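Local coordinates for protein ribulose-5-phosphate reductase 1 (Staphylococcus aureus, PDB 6XHK) that catalyses the NADPH-dependent reduction of D-ribulose 5-phosphate to D-ribitol 5-phosphate, which feeds poly(ribitol phosphate) wall teichoic acid synthesis, at residues A152-F156 against D224-E228; G250-L255 against G273-S279. One frame throughout, in Å; residues are numbered along the deposited sequence.

Contact 1. Residues A152-F156 against D224-E228; sequences AIRRF and DHAFE
Segment 152-156 carries the C-terminal end of helix 143-155, with Arg155 N bonded to Ala152 O (2.8 Å) and Phe156 N to Ile153 O (3.2 Å); at Phe156 the chain leaves the helix with extended torsions (phi/psi -80/108°). Facing it is strand 225-228, extended throughout. The backbones stay well apart, with CA atoms 8.3 Å apart for Ala152 and Phe227 and 9.0 Å for Phe156 and His225, and no hydrogen bond crosses, so side chains fill the gap. This is helix-on-sheet packing in the Rossmann-type NADPH-binding domain: strand 225-228 lies inside a parallel sheet, between strands 166-170 and 251-254, and the end of helix 143-155 covers one of its faces. Helix 232-245 takes the side chain of Ala226 on the other face. An aromatic cluster makes the core of the contact. Phe156, His225 and Phe227 all adopt chi1 m, and the Phe156 ring enters between the other two. The edge of His225 meets the face of Phe156 in a T-shaped pair (centroids 4.7 Å apart, planes at 86°), with His225 CD2 3.6 Å from Phe156 CD1. Phe156 in turn directs its edge toward the face of Phe227 in an offset edge-to-face pair (5.3 Å, 63°), where Phe156 CE1 reaches Phe227 CZ at 3.4 Å. Phe156 CZ also lies 3.9 Å from Ala226 O. Ile153, in the mt rotamer, brings CG1 to 3.9 Å from Phe227 CZ, while Ala152 CB sits 4.3 Å from Phe227 CE1. Leu183 of helix 174-186 packs against both Ile153 and Phe227.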
loop_
_atom_site.group_PDB
_atom_site.type_symbol
_atom_site.label_atom_id
_atom_site.label_comp_id
_atom_site.label_asym_id
_atom_site.label_seq_id
_atom_site.Cartn_x
_atom_site.Cartn_y
_atom_site.Cartn_z
ATOM N N ALA A 152 8.347 -1.691 -6.601
ATOM C CA ALA A 152 9.627 -2.174 -6.082
ATOM C C ALA A 152 10.126 -3.401 -6.853
ATOM O O ALA A 152 11.269 -3.427 -7.323
ATOM C CB ALA A 152 9.519 -2.489 -4.588
ATOM N N ILE A 153 9.280 -4.427 -6.999
ATOM C CA ILE A 153 9.716 -5.649 -7.688
ATOM C C ILE A 153 10.225 -5.326 -9.086
ATOM O O ILE A 153 11.216 -5.897 -9.560
ATOM C CB ILE A 153 8.584 -6.692 -7.758
ATOM C CG1 ILE A 153 8.123 -7.128 -6.374
ATOM C CG2 ILE A 153 9.026 -7.905 -8.563
ATOM C CD1 ILE A 153 6.925 -8.045 -6.442
ATOM N N ARG A 154 9.546 -4.420 -9.776
ATOM C CA ARG A 154 9.940 -4.069 -11.127
ATOM C C ARG A 154 11.205 -3.220 -11.160
ATOM O O ARG A 154 11.763 -3.012 -12.243
ATOM C CB ARG A 154 8.766 -3.367 -11.808
ATOM C CG ARG A 154 7.667 -4.322 -12.304
ATOM C CD ARG A 154 6.511 -3.511 -12.876
ATOM N NE ARG A 154 5.517 -4.325 -13.565
ATOM C CZ ARG A 154 5.616 -4.691 -14.837
ATOM N NH1 ARG A 154 4.668 -5.431 -15.392
ATOM N NH2 ARG A 154 6.663 -4.305 -15.558
ATOM N N ARG A 155 11.670 -2.730 -10.000
ATOM C CA ARG A 155 12.959 -2.032 -9.936
ATOM C C ARG A 155 14.154 -2.979 -10.098
ATOM O O ARG A 155 15.257 -2.525 -10.423
ATOM C CB ARG A 155 13.072 -1.253 -8.622
ATOM C CG ARG A 155 11.898 -0.273 -8.380
ATOM C CD ARG A 155 11.869 0.912 -9.343
ATOM N NE ARG A 155 13.179 1.549 -9.407
ATOM C CZ ARG A 155 13.625 2.428 -8.512
ATOM N NH1 ARG A 155 12.845 2.791 -7.496
ATOM N NH2 ARG A 155 14.841 2.955 -8.641
ATOM N N PHE A 156 13.971 -4.275 -9.872
ATOM C CA PHE A 156 14.927 -5.287 -10.312
ATOM C C PHE A 156 14.709 -5.572 -11.795
ATOM O O PHE A 156 13.696 -6.183 -12.164
ATOM C CB PHE A 156 14.755 -6.558 -9.489
ATOM C CG PHE A 156 15.071 -6.396 -8.023
ATOM C CD1 PHE A 156 14.416 -7.150 -7.073
ATOM C CD2 PHE A 156 16.095 -5.569 -7.608
ATOM C CE1 PHE A 156 14.720 -7.017 -5.727
ATOM C CE2 PHE A 156 16.412 -5.450 -6.260
ATOM C CZ PHE A 156 15.724 -6.174 -5.326
ATOM N N ASP A 224 19.564 -14.228 -2.670
ATOM C CA ASP A 224 20.257 -13.259 -3.513
ATOM C C ASP A 224 19.553 -11.921 -3.701
ATOM O O ASP A 224 20.192 -10.979 -4.184
ATOM C CB ASP A 224 20.576 -13.852 -4.903
ATOM C CG ASP A 224 19.420 -14.612 -5.519
ATOM O OD1 ASP A 224 18.765 -15.394 -4.800
ATOM O OD2 ASP A 224 19.157 -14.412 -6.726
ATOM N N HIS A 225 18.279 -11.799 -3.345
ATOM C CA HIS A 225 17.551 -10.547 -3.533
ATOM C C HIS A 225 16.623 -10.376 -2.338
ATOM O O HIS A 225 16.012 -11.350 -1.886
ATOM C CB HIS A 225 16.714 -10.559 -4.817
ATOM C CG HIS A 225 17.479 -10.226 -6.057
ATOM N ND1 HIS A 225 18.549 -10.973 -6.494
ATOM C CD2 HIS A 225 17.322 -9.232 -6.960
ATOM C CE1 HIS A 225 19.027 -10.451 -7.608
ATOM N NE2 HIS A 225 18.301 -9.390 -7.912
ATOM N N ALA A 226 16.489 -9.153 -1.831
ATOM C CA ALA A 226 15.696 -8.971 -0.618
ATOM C C ALA A 226 14.873 -7.700 -0.706
ATOM O O ALA A 226 15.168 -6.803 -1.499
ATOM C CB ALA A 226 16.572 -8.955 0.631
ATOM N N PHE A 227 13.817 -7.656 0.125
ATOM C CA PHE A 227 12.833 -6.571 0.177
ATOM C C PHE A 227 12.659 -6.149 1.624
ATOM O O PHE A 227 12.327 -6.979 2.474
ATOM C CB PHE A 227 11.493 -7.015 -0.383
ATOM C CG PHE A 227 11.510 -7.216 -1.831
ATOM C CD1 PHE A 227 11.214 -6.178 -2.687
ATOM C CD2 PHE A 227 11.832 -8.456 -2.357
ATOM C CE1 PHE A 227 11.228 -6.362 -4.062
ATOM C CE2 PHE A 227 11.863 -8.654 -3.731
ATOM C CZ PHE A 227 11.558 -7.603 -4.592
ATOM N N GLU A 228 12.892 -4.878 1.910
ATOM C CA GLU A 228 12.699 -4.337 3.250
ATOM C C GLU A 228 11.317 -3.693 3.347
ATOM O O GLU A 228 11.097 -2.605 2.800
ATOM C CB GLU A 228 13.797 -3.338 3.597
ATOM C CG GLU A 228 13.823 -2.981 5.068
ATOM C CD GLU A 228 13.216 -1.601 5.338
ATOM O OE1 GLU A 228 12.818 -0.897 4.372
ATOM O OE2 GLU A 228 13.149 -1.219 6.523
#

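Contact 2. Residues G250-L255 against G273-S279; sequences GSIALL and GLTLIGS. With NDP (NADPH dihydro-nicotinamide-adenine-dinucleotide phosphate), chain B.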
loop_
_atom_site.group_PDB
_atom_site.type_symbol
_atom_site.label_atom_id
_atom_site.label_comp_id
_atom_site.label_asym_id
_atom_site.label_seq_id
_atom_site.Cartn_x
_atom_site.Cartn_y
_atom_site.Cartn_z
ATOM N N GLY A 250 24.414 -9.349 -4.031
ATOM C CA GLY A 250 22.964 -9.301 -4.059
ATOM C C GLY A 250 22.408 -7.882 -4.072
ATOM O O GLY A 250 23.086 -6.914 -3.715
ATOM N N SER A 251 21.144 -7.759 -4.492
ATOM C CA SER A 251 20.449 -6.475 -4.479
ATOM C C SER A 251 19.380 -6.429 -3.389
ATOM O O SER A 251 18.811 -7.449 -2.999
ATOM C CB SER A 251 19.820 -6.185 -5.838
ATOM O OG SER A 251 20.730 -6.443 -6.888
ATOM N N ILE A 252 19.114 -5.222 -2.898
ATOM C CA ILE A 252 18.143 -4.999 -1.831
ATOM C C ILE A 252 17.216 -3.841 -2.190
ATOM O O ILE A 252 17.677 -2.740 -2.510
ATOM C CB ILE A 252 18.840 -4.707 -0.499
ATOM C CG1 ILE A 252 19.604 -5.939 -0.062
ATOM C CG2 ILE A 252 17.810 -4.315 0.530
ATOM C CD1 ILE A 252 20.374 -5.729 1.216
ATOM N N ALA A 253 15.910 -4.091 -2.106
ATOM C CA ALA A 253 14.873 -3.092 -2.348
ATOM C C ALA A 253 14.396 -2.513 -1.023
ATOM O O ALA A 253 13.958 -3.252 -0.132
ATOM C CB ALA A 253 13.696 -3.694 -3.114
ATOM N N LEU A 254 14.487 -1.190 -0.900
ATOM C CA LEU A 254 14.120 -0.473 0.313
ATOM C C LEU A 254 12.684 0.009 0.145
ATOM O O LEU A 254 12.375 0.699 -0.833
ATOM C CB LEU A 254 15.063 0.709 0.545
ATOM C CG LEU A 254 16.458 0.441 1.129
ATOM C CD1 LEU A 254 16.379 -0.158 2.545
ATOM C CD2 LEU A 254 17.277 -0.452 0.203
ATOM N N LEU A 255 11.798 -0.387 1.052
ATOM C CA LEU A 255 10.413 0.050 0.951
ATOM C C LEU A 255 9.940 0.832 2.157
ATOM O O LEU A 255 9.150 1.769 1.993
ATOM C CB LEU A 255 9.486 -1.142 0.727
ATOM C CG LEU A 255 9.587 -1.626 -0.713
ATOM C CD1 LEU A 255 8.780 -2.882 -0.915
ATOM C CD2 LEU A 255 9.070 -0.516 -1.613
ATOM N N GLY A 273 29.632 -6.049 -2.102
ATOM C CA GLY A 273 29.214 -5.619 -3.421
ATOM C C GLY A 273 27.724 -5.465 -3.567
ATOM O O GLY A 273 27.184 -5.662 -4.663
ATOM N N LEU A 274 27.041 -5.103 -2.485
ATOM C CA LEU A 274 25.589 -5.071 -2.454
ATOM C C LEU A 274 25.064 -3.835 -3.178
ATOM O O LEU A 274 25.668 -2.755 -3.146
ATOM C CB LEU A 274 25.106 -5.066 -1.010
ATOM C CG LEU A 274 25.601 -6.247 -0.189
ATOM C CD1 LEU A 274 25.008 -6.164 1.193
ATOM C CD2 LEU A 274 25.281 -7.593 -0.855
ATOM N N THR A 275 23.916 -4.003 -3.839
ATOM C CA THR A 275 23.193 -2.891 -4.461
ATOM C C THR A 275 21.892 -2.643 -3.697
ATOM O O THR A 275 21.085 -3.562 -3.514
ATOM C CB THR A 275 22.903 -3.175 -5.939
ATOM O OG1 THR A 275 24.124 -3.482 -6.615
ATOM C CG2 THR A 275 22.341 -1.965 -6.589
ATOM N N LEU A 276 21.689 -1.406 -3.256
ATOM C CA LEU A 276 20.504 -1.004 -2.499
ATOM C C LEU A 276 19.687 -0.023 -3.322
ATOM O O LEU A 276 20.202 1.028 -3.708
ATOM C CB LEU A 276 20.885 -0.366 -1.164
ATOM C CG LEU A 276 21.386 -1.284 -0.052
ATOM C CD1 LEU A 276 22.637 -1.990 -0.439
ATOM C CD2 LEU A 276 21.651 -0.452 1.185
ATOM N N ILE A 277 18.416 -0.353 -3.572
ATOM C CA ILE A 277 17.547 0.425 -4.454
ATOM C C ILE A 277 16.350 0.928 -3.636
ATOM O O ILE A 277 15.676 0.120 -2.966
ATOM C CB ILE A 277 17.066 -0.425 -5.640
ATOM C CG1 ILE A 277 18.251 -1.100 -6.317
ATOM C CG2 ILE A 277 16.432 0.481 -6.683
ATOM C CD1 ILE A 277 17.878 -1.918 -7.524
ATOM N N GLY A 278 16.090 2.217 -3.689
ATOM C CA GLY A 278 14.947 2.816 -2.998
ATOM C C GLY A 278 13.753 2.943 -3.933
ATOM O O GLY A 278 13.899 3.376 -5.078
ATOM N N SER A 279 12.580 2.536 -3.431
ATOM C CA SER A 279 11.328 2.570 -4.187
ATOM C C SER A 279 10.225 3.185 -3.332
ATOM O O SER A 279 10.012 2.758 -2.190
ATOM C CB SER A 279 10.924 1.160 -4.639
ATOM O OG SER A 279 9.669 1.173 -5.303
HETATM P PA NDP B . 3.041 -2.816 9.573
HETATM O O1A NDP B . 2.407 -2.161 10.767
HETATM O O2A NDP B . 2.116 -3.893 9.017
HETATM O O5B NDP B . 4.522 -3.421 10.019
HETATM C C5B NDP B . 5.145 -4.499 9.245
HETATM C C4B NDP B . 5.699 -5.636 10.184
HETATM O O4B NDP B . 6.993 -5.565 10.352
HETATM C C3B NDP B . 5.093 -5.521 11.613
HETATM O O3B NDP B . 4.382 -6.635 11.934
HETATM C C2B NDP B . 6.259 -5.452 12.590
HETATM O O2B NDP B . 5.856 -6.332 13.722
HETATM C C1B NDP B . 7.250 -5.964 11.903
HETATM N N9A NDP B . 8.590 -5.608 12.380
HETATM C C8A NDP B . 8.957 -4.718 13.347
HETATM N N7A NDP B . 10.316 -4.729 13.458
HETATM C C5A NDP B . 10.772 -5.608 12.580
HETATM C C6A NDP B . 12.203 -6.054 12.253
HETATM N N6A NDP B . 13.305 -5.452 12.970
HETATM N N1A NDP B . 12.405 -7.044 11.249
HETATM C C2A NDP B . 11.287 -7.634 10.545
HETATM N N3A NDP B . 9.915 -7.194 10.868
HETATM C C4A NDP B . 9.707 -6.156 11.916
HETATM O O3 NDP B . 3.275 -1.697 8.328
HETATM P PN NDP B . 3.360 -2.064 6.674
HETATM O O1N NDP B . 3.660 -3.550 6.460
HETATM O O2N NDP B . 2.039 -1.789 6.035
HETATM O O5D NDP B . 4.520 -1.070 6.007
HETATM C C5D NDP B . 5.529 -0.483 6.858
HETATM C C4D NDP B . 6.260 0.637 6.305
HETATM O O4D NDP B . 6.058 0.809 4.741
HETATM C C3D NDP B . 5.828 1.996 6.906
HETATM O O3D NDP B . 7.020 2.821 7.261
HETATM C C2D NDP B . 5.075 2.581 5.942
HETATM O O2D NDP B . 5.022 4.040 6.024
HETATM C C1D NDP B . 5.748 2.077 4.544
HETATM N N1N NDP B . 4.945 2.331 3.330
HETATM C C2N NDP B . 5.678 2.747 2.131
HETATM C C3N NDP B . 4.984 3.241 0.849
HETATM C C7N NDP B . 5.889 3.684 -0.371
HETATM O O7N NDP B . 5.451 4.431 -1.213
HETATM N N7N NDP B . 7.258 3.171 -0.464
HETATM C C4N NDP B . 3.457 3.028 0.700
HETATM C C5N NDP B . 2.740 2.799 2.049
HETATM C C6N NDP B . 3.486 2.203 3.262
HETATM P P2B NDP B . 5.647 -5.589 15.154
HETATM O O1X NDP B . 6.799 -4.656 15.461
HETATM O O2X NDP B . 4.374 -4.766 15.067
HETATM O O3X NDP B . 5.563 -6.662 16.228
#
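Alternating side chains divide the parallel pair 251-254/275-278 between two faces of the sheet. Ile252 (mt), Leu254 and Leu276 (mp) share one: Ile252 CB lies 4.3 Å from Leu276 CG, and Leu254, with both chi angles m, brings CD2 to 3.9 Å from Leu276 CB. Ser251, Ala253, Thr275 and Ile277 (mt) point to the opposite face, where Ser251 OG comes 4.0 Å from Thr275 CB. Five backbone hydrogen bonds set the register: Thr275 N to Gly250 O (3.0 Å), Ile252 N to Thr275 O (2.6 Å), Ile277 N to Ile252 O and Leu254 N to Ile277 O (both 2.7 Å), and Ser279 N to Leu254 O (3.2 Å). Past the strands, Leu255 (mt) places CD2 3.9 Å from Ser279 CB, and the NADPH carboxamide N7N donates a hydrogen bond to Ser279 O (3.3 Å) and a weak one to Leu255 O (3.4 Å). Cofactor binding at the C-terminal ends of parallel strands is characteristic of Rossmann folds. Helix 266-272 links the strands as a beta-alpha-beta unit, closed by a Schellman motif with Gly273 at positive phi. Strand 275-278 is outermost; strand 225-228 flanks 251-254, helix 232-245 covers Ile252 and Leu254, and helix 143-155 meets Ile277 and Ser279.

Overall arrangement
Contacts 1 and 2 follow one another along the chain, the first closing before the second opens, yet their centres are only 7 Å apart. Both reach the six-stranded parallel sheet of the nucleotide-binding domain, contact 1 through strand 225-228 and contact 2 through strands 251-254 and 275-278; 225-228 and 251-254 are neighbours, joined for example by Glu228 N and Ala253 O (2.8 Å, probable hydrogen bond). Segment 152-156 also touches contact 2: Phe156 CE2 packs 3.5 Å from Ser251 CB, and Arg155 NH1 reaches Gly278 O at 2.7 Å, probably as a hydrogen bond. Contact 1 thus packs a helix end onto the sheet beside contact 2, whose strand pair leads directly to the nicotinamide end of NADPH.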